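Long-range contacts in putative surface-anchored fimbrial subunit (Corynebacterium diphtheriae, PDB 3HR6), which probably forms the shaft of a surface pilus as its major pilin, built of tandem Ig-like modules with stabilizing isopeptide and disulfide bonds: residues Ile309-Lys313 and Thr356-Lys361; Lys313-Gly317 and Thr399-Tyr403; Val410-Leu414 and Gln426-Ile430. All blocks are in the same frame, centred on the assembly; numbering follows the deposited sequence.

All three contacts lie in the C-terminal Ig-like module. Interactions 1 and 2 both start from strand 302-315 and share Lys313, whose side chain is joined covalently to Asn432. Interaction 3 uses strand 424-432, the neighbour of 302-315 in the same sheet, and a probable backbone hydrogen bond between Thr310 and Val428 ties it to interaction 1. Interactions 1 and 3 are partly buried, while interaction 2 is a surface contact at the end of the strand. Their chemistry differs accordingly. Interaction 1 rests on strand pairing beside a turn, interaction 2 on an aromatic pair, and interaction 3 on valines packed between two sheets and a hydrogen bond from Gln426 NE2 to Lys413 O.

Interaction 1. Residues Ile309-Lys313 and Thr356-Lys361; sequences ITIEK and TGQDGK
Strand residues Ile309-Lys313 run antiparallel to the start of strand 361-375 at Lys361. Glu312 and Lys361 form a non-hydrogen-bonded pair, with CA atoms 4.8 Å apart. Beside it, Lys313 N donates to Gly360 O at 2.8 Å, with a fairly straight N-H...O angle of 159°. Lys361 CA also makes a CH...O contact of 3.2 Å with Ile311 O. Gly360, with a phi of 85°, makes a CH...O contact from its CA to Lys313 O.

Glu312 and Lys361 extend side by side from one face of the sheet. Lys361 CE lies 3.4 Å from Glu312 OE2, but its NZ stays beyond salt-bridge range. The carboxylate has a salt bridge to Lys429 instead, though its modelled length is doubtful. Thr310 CG2 meets Lys361 CD, the two side chains crossing at an angle. On the other face, Thr356 CG2 packs on Lys313 CB at 3.7 Å. Thr356 OG1 is hydrogen-bonded to Ala326 N.

Gly357 to Gly360 form a type I turn. Asp359 OD1 accepts from Lys361 N at 2.9 Å, met from above the carboxylate plane. This is an Asx turn leading into an antiparallel strand of the Ig-like module.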
loop_
_atom_site.group_PDB
_atom_site.type_symbol
_atom_site.label_atom_id
_atom_site.label_comp_id
_atom_site.label_asym_id
_atom_site.label_seq_id
_atom_site.Cartn_x
_atom_site.Cartn_y
_atom_site.Cartn_z
ATOM N N ILE A 309 -25.674 -1.798 13.362
ATOM C CA ILE A 309 -26.876 -1.420 14.106
ATOM C C ILE A 309 -27.391 -2.688 14.753
ATOM O O ILE A 309 -27.538 -3.694 14.102
ATOM C CB ILE A 309 -27.943 -0.835 13.175
ATOM C CG1 ILE A 309 -27.467 0.506 12.622
ATOM C CG2 ILE A 309 -29.250 -0.626 13.933
ATOM C CD1 ILE A 309 -28.286 0.965 11.440
ATOM N N THR A 310 -27.643 -2.638 16.046
ATOM C CA THR A 310 -28.288 -3.779 16.746
ATOM C C THR A 310 -29.664 -3.377 17.237
ATOM O O THR A 310 -29.806 -2.438 18.023
ATOM C CB THR A 310 -27.439 -4.362 17.893
ATOM O OG1 THR A 310 -26.181 -4.811 17.366
ATOM C CG2 THR A 310 -28.134 -5.549 18.527
ATOM N N ILE A 311 -30.692 -4.104 16.794
ATOM C CA ILE A 311 -32.063 -3.854 17.195
ATOM C C ILE A 311 -32.302 -4.774 18.377
ATOM O O ILE A 311 -31.920 -5.946 18.309
ATOM C CB ILE A 311 -33.077 -4.170 16.026
ATOM C CG1 ILE A 311 -32.847 -3.267 14.814
ATOM C CG2 ILE A 311 -34.542 -4.004 16.501
ATOM C CD1 ILE A 311 -33.717 -3.644 13.600
ATOM N N GLU A 312 -32.843 -4.230 19.476
ATOM C CA GLU A 312 -33.273 -5.020 20.647
ATOM C C GLU A 312 -34.767 -4.833 20.761
ATOM O O GLU A 312 -35.242 -3.797 21.263
ATOM C CB GLU A 312 -32.567 -4.535 21.906
ATOM C CG GLU A 312 -31.101 -4.736 21.813
ATOM C CD GLU A 312 -30.346 -4.558 23.094
ATOM O OE1 GLU A 312 -30.931 -4.204 24.138
ATOM O OE2 GLU A 312 -29.118 -4.783 23.019
ATOM N N LYS A 313 -35.506 -5.843 20.302
ATOM C CA LYS A 313 -36.967 -5.753 20.175
ATOM C C LYS A 313 -37.646 -6.384 21.366
ATOM O O LYS A 313 -37.220 -7.426 21.872
ATOM C CB LYS A 313 -37.428 -6.477 18.903
ATOM C CG LYS A 313 -38.903 -6.276 18.556
ATOM C CD LYS A 313 -39.134 -4.930 17.930
ATOM C CE LYS A 313 -40.565 -4.768 17.458
ATOM N NZ LYS A 313 -41.640 -4.847 18.473
ATOM N N THR A 356 -36.275 -9.933 13.599
ATOM C CA THR A 356 -35.874 -10.126 14.984
ATOM C C THR A 356 -35.984 -11.575 15.396
ATOM O O THR A 356 -36.918 -12.316 15.019
ATOM C CB THR A 356 -36.654 -9.199 15.937
ATOM O OG1 THR A 356 -38.045 -9.489 15.875
ATOM C CG2 THR A 356 -36.453 -7.743 15.574
ATOM N N GLY A 357 -35.040 -12.004 16.224
ATOM C CA GLY A 357 -35.019 -13.354 16.719
ATOM C C GLY A 357 -35.796 -13.520 18.015
ATOM O O GLY A 357 -36.391 -12.576 18.518
ATOM N N GLN A 358 -35.841 -14.732 18.535
ATOM C CA GLN A 358 -36.584 -14.968 19.760
ATOM C C GLN A 358 -36.082 -14.106 20.916
ATOM O O GLN A 358 -36.854 -13.753 21.812
ATOM C CB GLN A 358 -36.550 -16.439 20.115
ATOM C CG GLN A 358 -37.341 -17.270 19.112
ATOM C CD GLN A 358 -37.535 -18.700 19.526
ATOM O OE1 GLN A 358 -37.471 -19.048 20.712
ATOM N NE2 GLN A 358 -37.813 -19.548 18.547
ATOM N N ASP A 359 -34.789 -13.796 20.910
ATOM C CA ASP A 359 -34.202 -12.955 21.956
ATOM C C ASP A 359 -34.398 -11.463 21.682
ATOM O O ASP A 359 -33.916 -10.610 22.439
ATOM C CB ASP A 359 -32.706 -13.248 22.110
ATOM C CG ASP A 359 -31.891 -12.985 20.851
ATOM O OD1 ASP A 359 -32.384 -12.574 19.749
ATOM O OD2 ASP A 359 -30.662 -13.182 20.942
ATOM N N GLY A 360 -35.111 -11.149 20.614
ATOM C CA GLY A 360 -35.333 -9.773 20.229
ATOM C C GLY A 360 -34.259 -9.118 19.388
ATOM O O GLY A 360 -34.437 -7.996 18.962
ATOM N N LYS A 361 -33.152 -9.796 19.123
ATOM C CA LYS A 361 -32.059 -9.149 18.412
ATOM C C LYS A 361 -32.175 -9.266 16.904
ATOM O O LYS A 361 -32.560 -10.308 16.363
ATOM C CB LYS A 361 -30.698 -9.693 18.853
ATOM C CG LYS A 361 -30.421 -9.579 20.339
ATOM C CD LYS A 361 -29.889 -8.201 20.723
ATOM C CE LYS A 361 -29.713 -8.051 22.227
ATOM N NZ LYS A 361 -28.779 -9.019 22.858
#

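Interaction 2. Residues Lys313-Gly317 and Thr399-Tyr403; sequences KSFDG and TASGY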
loop_
_atom_site.group_PDB
_atom_site.type_symbol
_atom_site.label_atom_id
_atom_site.label_comp_id
_atom_site.label_asym_id
_atom_site.label_seq_id
_atom_site.Cartn_x
_atom_site.Cartn_y
_atom_site.Cartn_z
ATOM N N LYS A 313 -35.506 -5.843 20.302
ATOM C CA LYS A 313 -36.967 -5.753 20.175
ATOM C C LYS A 313 -37.646 -6.384 21.366
ATOM O O LYS A 313 -37.220 -7.426 21.872
ATOM C CB LYS A 313 -37.428 -6.477 18.903
ATOM C CG LYS A 313 -38.903 -6.276 18.556
ATOM C CD LYS A 313 -39.134 -4.930 17.930
ATOM C CE LYS A 313 -40.565 -4.768 17.458
ATOM N NZ LYS A 313 -41.640 -4.847 18.473
ATOM N N SER A 314 -38.697 -5.729 21.863
ATOM C CA SER A 314 -39.512 -6.296 22.907
ATOM C C SER A 314 -40.973 -6.151 22.455
ATOM O O SER A 314 -41.267 -5.398 21.502
ATOM C CB SER A 314 -39.253 -5.591 24.243
ATOM O OG SER A 314 -39.433 -4.195 24.116
ATOM N N PHE A 315 -41.837 -6.928 23.084
ATOM C CA PHE A 315 -43.274 -6.885 22.851
ATOM C C PHE A 315 -43.959 -6.660 24.190
ATOM O O PHE A 315 -43.898 -7.474 25.112
ATOM C CB PHE A 315 -43.760 -8.146 22.146
ATOM C CG PHE A 315 -43.300 -8.243 20.731
ATOM C CD1 PHE A 315 -44.086 -7.765 19.690
ATOM C CD2 PHE A 315 -42.064 -8.781 20.425
ATOM C CE1 PHE A 315 -43.634 -7.813 18.352
ATOM C CE2 PHE A 315 -41.639 -8.871 19.125
ATOM C CZ PHE A 315 -42.406 -8.372 18.072
ATOM N N ASP A 316 -44.606 -5.505 24.293
ATOM C CA ASP A 316 -45.084 -4.969 25.563
ATOM C C ASP A 316 -44.130 -5.278 26.707
ATOM O O ASP A 316 -44.524 -5.804 27.736
ATOM C CB ASP A 316 -46.525 -5.412 25.860
ATOM C CG ASP A 316 -47.528 -4.714 24.956
ATOM O OD1 ASP A 316 -47.625 -3.465 25.000
ATOM O OD2 ASP A 316 -48.191 -5.412 24.173
ATOM N N GLY A 317 -42.857 -4.962 26.494
ATOM C CA GLY A 317 -41.869 -5.039 27.563
ATOM C C GLY A 317 -41.227 -6.403 27.729
ATOM O O GLY A 317 -40.286 -6.539 28.509
ATOM N N THR A 399 -44.880 -7.011 12.018
ATOM C CA THR A 399 -44.796 -7.223 13.440
ATOM C C THR A 399 -45.580 -8.471 13.839
ATOM O O THR A 399 -45.949 -9.267 12.987
ATOM C CB THR A 399 -45.264 -5.962 14.146
ATOM O OG1 THR A 399 -44.941 -6.034 15.540
ATOM C CG2 THR A 399 -46.777 -5.752 13.919
ATOM N N ALA A 400 -45.777 -8.669 15.134
ATOM C CA ALA A 400 -46.417 -9.872 15.633
ATOM C C ALA A 400 -47.935 -9.736 15.546
ATOM O O ALA A 400 -48.446 -8.631 15.414
ATOM C CB ALA A 400 -45.980 -10.133 17.051
ATOM N N SER A 401 -48.636 -10.869 15.624
ATOM C CA SER A 401 -50.118 -10.903 15.659
ATOM C C SER A 401 -50.670 -9.977 16.727
ATOM O O SER A 401 -50.342 -10.131 17.908
ATOM C CB SER A 401 -50.619 -12.317 15.974
ATOM O OG SER A 401 -50.630 -13.098 14.799
ATOM N N GLY A 402 -51.550 -9.058 16.335
ATOM C CA GLY A 402 -52.231 -8.210 17.303
ATOM C C GLY A 402 -51.474 -7.002 17.823
ATOM O O GLY A 402 -51.969 -6.290 18.707
ATOM N N TYR A 403 -50.286 -6.759 17.258
ATOM C CA TYR A 403 -49.475 -5.589 17.556
ATOM C C TYR A 403 -49.647 -4.546 16.454
ATOM O O TYR A 403 -50.012 -4.890 15.328
ATOM C CB TYR A 403 -47.985 -5.979 17.698
ATOM C CG TYR A 403 -47.749 -6.637 19.034
ATOM C CD1 TYR A 403 -47.356 -5.888 20.128
ATOM C CD2 TYR A 403 -48.003 -7.970 19.213
ATOM C CE1 TYR A 403 -47.204 -6.476 21.392
ATOM C CE2 TYR A 403 -47.847 -8.571 20.462
ATOM C CZ TYR A 403 -47.455 -7.815 21.546
ATOM O OH TYR A 403 -47.289 -8.434 22.783
#
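Thr399 meets Phe315 first. Its OG1 lies 3.6 Å from Phe315 CE1, at the ring edge and near the ring plane. The rotation that sets it there turns OG1 anti to the backbone N (chi1 -168°). The same hydroxyl has a weak hydrogen bond to Asn432. Ala400 follows, with its CB 3.5 Å from the same Phe315 CE1. This methyl approaches the ring obliquely. Ala400 also opens a type II turn that ends at Tyr403, closed by a bond of 3.2 Å from Tyr403 N to Ala400 O.

The turn returns the chain toward Phe315 at Tyr403. Here the two rings make a T-shaped pair. The edge of Phe315 points at the face of Tyr403, with centroids 5.0 Å apart and planes at 78°. Phe315 CD1 stands over the centre of the tyrosine ring. Nearer its backbone, Phe315 CB lies 3.6 Å from Tyr403 OH. Asp316 OD2 comes obliquely to the tyrosine ring and lies 3.1 Å from Tyr403 CE1.

Lys313 NZ, the isopeptide nitrogen linked covalently to Asn432, lies over one face of the Phe315 ring, toward its rim. It donates to Ser314 O at 3.1 Å. The aromatic pair thus borders the isopeptide bond.

The turn follows strand 391-398 and precedes strand 410-412. Phe315 and Tyr403 both touch Asn432 on strand 424-432, and Pro320 in a loop also packs on Phe315. The contact thus joins the end of strand 302-315 to the connection between two strands of the other sheet.

Interaction 3. Residues Val410-Leu414 and Gln426-Ile430; sequences VIVKL and QKVKI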
loop_
_atom_site.group_PDB
_atom_site.type_symbol
_atom_site.label_atom_id
_atom_site.label_comp_id
_atom_site.label_asym_id
_atom_site.label_seq_id
_atom_site.Cartn_x
_atom_site.Cartn_y
_atom_site.Cartn_z
ATOM N N VAL A 410 -37.713 4.988 12.481
ATOM C CA VAL A 410 -36.981 5.164 13.735
ATOM C C VAL A 410 -35.573 5.639 13.363
ATOM O O VAL A 410 -34.815 4.874 12.751
ATOM C CB VAL A 410 -36.887 3.835 14.530
ATOM C CG1 VAL A 410 -36.116 4.024 15.812
ATOM C CG2 VAL A 410 -38.267 3.270 14.848
ATOM N N ILE A 411 -35.240 6.879 13.733
ATOM C CA ILE A 411 -33.946 7.461 13.363
ATOM C C ILE A 411 -32.881 6.685 14.117
ATOM O O ILE A 411 -33.049 6.375 15.302
ATOM C CB ILE A 411 -33.834 8.969 13.681
ATOM C CG1 ILE A 411 -34.921 9.760 12.943
ATOM C CG2 ILE A 411 -32.436 9.489 13.274
ATOM C CD1 ILE A 411 -35.042 9.390 11.485
ATOM N N VAL A 412 -31.840 6.296 13.406
ATOM C CA VAL A 412 -30.702 5.639 14.003
ATOM C C VAL A 412 -29.467 6.440 13.616
ATOM O O VAL A 412 -29.150 6.551 12.432
ATOM C CB VAL A 412 -30.602 4.168 13.566
ATOM C CG1 VAL A 412 -29.360 3.492 14.159
ATOM C CG2 VAL A 412 -31.887 3.410 13.937
ATOM N N LYS A 413 -28.810 7.028 14.608
ATOM C CA LYS A 413 -27.586 7.822 14.430
ATOM C C LYS A 413 -26.404 6.877 14.257
ATOM O O LYS A 413 -26.035 6.168 15.204
ATOM C CB LYS A 413 -27.345 8.725 15.653
ATOM C CG LYS A 413 -28.393 9.834 15.867
ATOM C CD LYS A 413 -28.292 10.490 17.251
ATOM C CE LYS A 413 -28.738 11.967 17.246
ATOM N NZ LYS A 413 -28.824 12.587 18.613
ATOM N N LEU A 414 -25.852 6.830 13.055
ATOM C CA LEU A 414 -24.735 5.970 12.738
ATOM C C LEU A 414 -23.884 6.673 11.720
ATOM O O LEU A 414 -24.260 6.759 10.567
ATOM C CB LEU A 414 -25.254 4.646 12.171
ATOM C CG LEU A 414 -24.170 3.578 12.189
ATOM C CD1 LEU A 414 -24.032 2.987 13.624
ATOM C CD2 LEU A 414 -24.461 2.547 11.129
ATOM N N GLN A 426 -24.663 1.306 16.962
ATOM C CA GLN A 426 -25.801 1.884 17.655
ATOM C C GLN A 426 -26.723 0.743 18.046
ATOM O O GLN A 426 -27.010 -0.096 17.206
ATOM C CB GLN A 426 -26.525 2.856 16.719
ATOM C CG GLN A 426 -27.637 3.639 17.354
ATOM C CD GLN A 426 -27.135 4.479 18.512
ATOM O OE1 GLN A 426 -27.480 4.226 19.652
ATOM N NE2 GLN A 426 -26.274 5.430 18.224
ATOM N N LYS A 427 -27.158 0.729 19.302
ATOM C CA LYS A 427 -28.171 -0.192 19.783
ATOM C C LYS A 427 -29.501 0.538 19.747
ATOM O O LYS A 427 -29.602 1.630 20.270
ATOM C CB LYS A 427 -27.831 -0.619 21.215
ATOM C CG LYS A 427 -28.757 -1.648 21.836
ATOM C CD LYS A 427 -28.553 -1.710 23.328
ATOM C CE LYS A 427 -27.233 -2.364 23.708
ATOM N NZ LYS A 427 -27.120 -2.486 25.192
ATOM N N VAL A 428 -30.527 -0.079 19.161
ATOM C CA VAL A 428 -31.828 0.538 19.010
ATOM C C VAL A 428 -32.844 -0.342 19.738
ATOM O O VAL A 428 -33.157 -1.423 19.280
ATOM C CB VAL A 428 -32.185 0.651 17.528
ATOM C CG1 VAL A 428 -33.505 1.397 17.345
ATOM C CG2 VAL A 428 -31.021 1.351 16.791
ATOM N N LYS A 429 -33.313 0.137 20.880
ATOM C CA LYS A 429 -34.328 -0.585 21.658
ATOM C C LYS A 429 -35.710 -0.218 21.169
ATOM O O LYS A 429 -36.084 0.980 21.193
ATOM C CB LYS A 429 -34.211 -0.229 23.129
ATOM C CG LYS A 429 -32.875 -0.613 23.682
ATOM C CD LYS A 429 -32.924 -0.578 25.186
ATOM C CE LYS A 429 -31.563 -0.921 25.768
ATOM N NZ LYS A 429 -31.241 -2.368 25.552
ATOM N N ILE A 430 -36.484 -1.235 20.778
ATOM C CA ILE A 430 -37.816 -1.005 20.217
ATOM C C ILE A 430 -38.795 -1.916 20.928
ATOM O O ILE A 430 -38.628 -3.131 20.948
ATOM C CB ILE A 430 -37.833 -1.269 18.700
ATOM C CG1 ILE A 430 -36.855 -0.335 17.990
ATOM C CG2 ILE A 430 -39.217 -1.052 18.112
ATOM C CD1 ILE A 430 -36.777 -0.599 16.534
#
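Two sheets of the Ig-like module face each other where Val412 and Val428 meet. Strand 410-412 is an outermost strand of a four-stranded antiparallel sheet, while strand 424-432 belongs to the sheet containing 302-315. The short strand segments run nearly antiparallel, at 163°, and their axes come within 8.9 Å.

Val412 CG2 packs on Val428 CG2 at 3.6 Å, and these two side chains meet at a slant. Val428 CG2 also meets Val412 CG1. The other methyl, Val428 CG1, faces Val410 CG1 at 4.0 Å, and these side chains pass in opposite directions. Both branches of Val428 are therefore used. Beyond them, Ile430 CD1 approaches Val410 CG2 only loosely, at 4.5 Å.

At the other end, Gln426 CG rests on Val412 CG1 at 3.6 Å. With CG opposite the backbone N (chi1 -174°) and a bend at chi2, the Gln426 side chain brings NE2 to Lys413 O at 3.1 Å, with an N-H...O angle of 164°. The donor lies in the carbonyl plane, and the acceptor is close to the amide plane. Leu414 CD1 lies 4.0 Å from Gln426 CB.

Methyl packing thus fills the middle, while one nearly straight hydrogen bond from the Gln426 amide fixes the orientation of that end group beside the exposed Lys413.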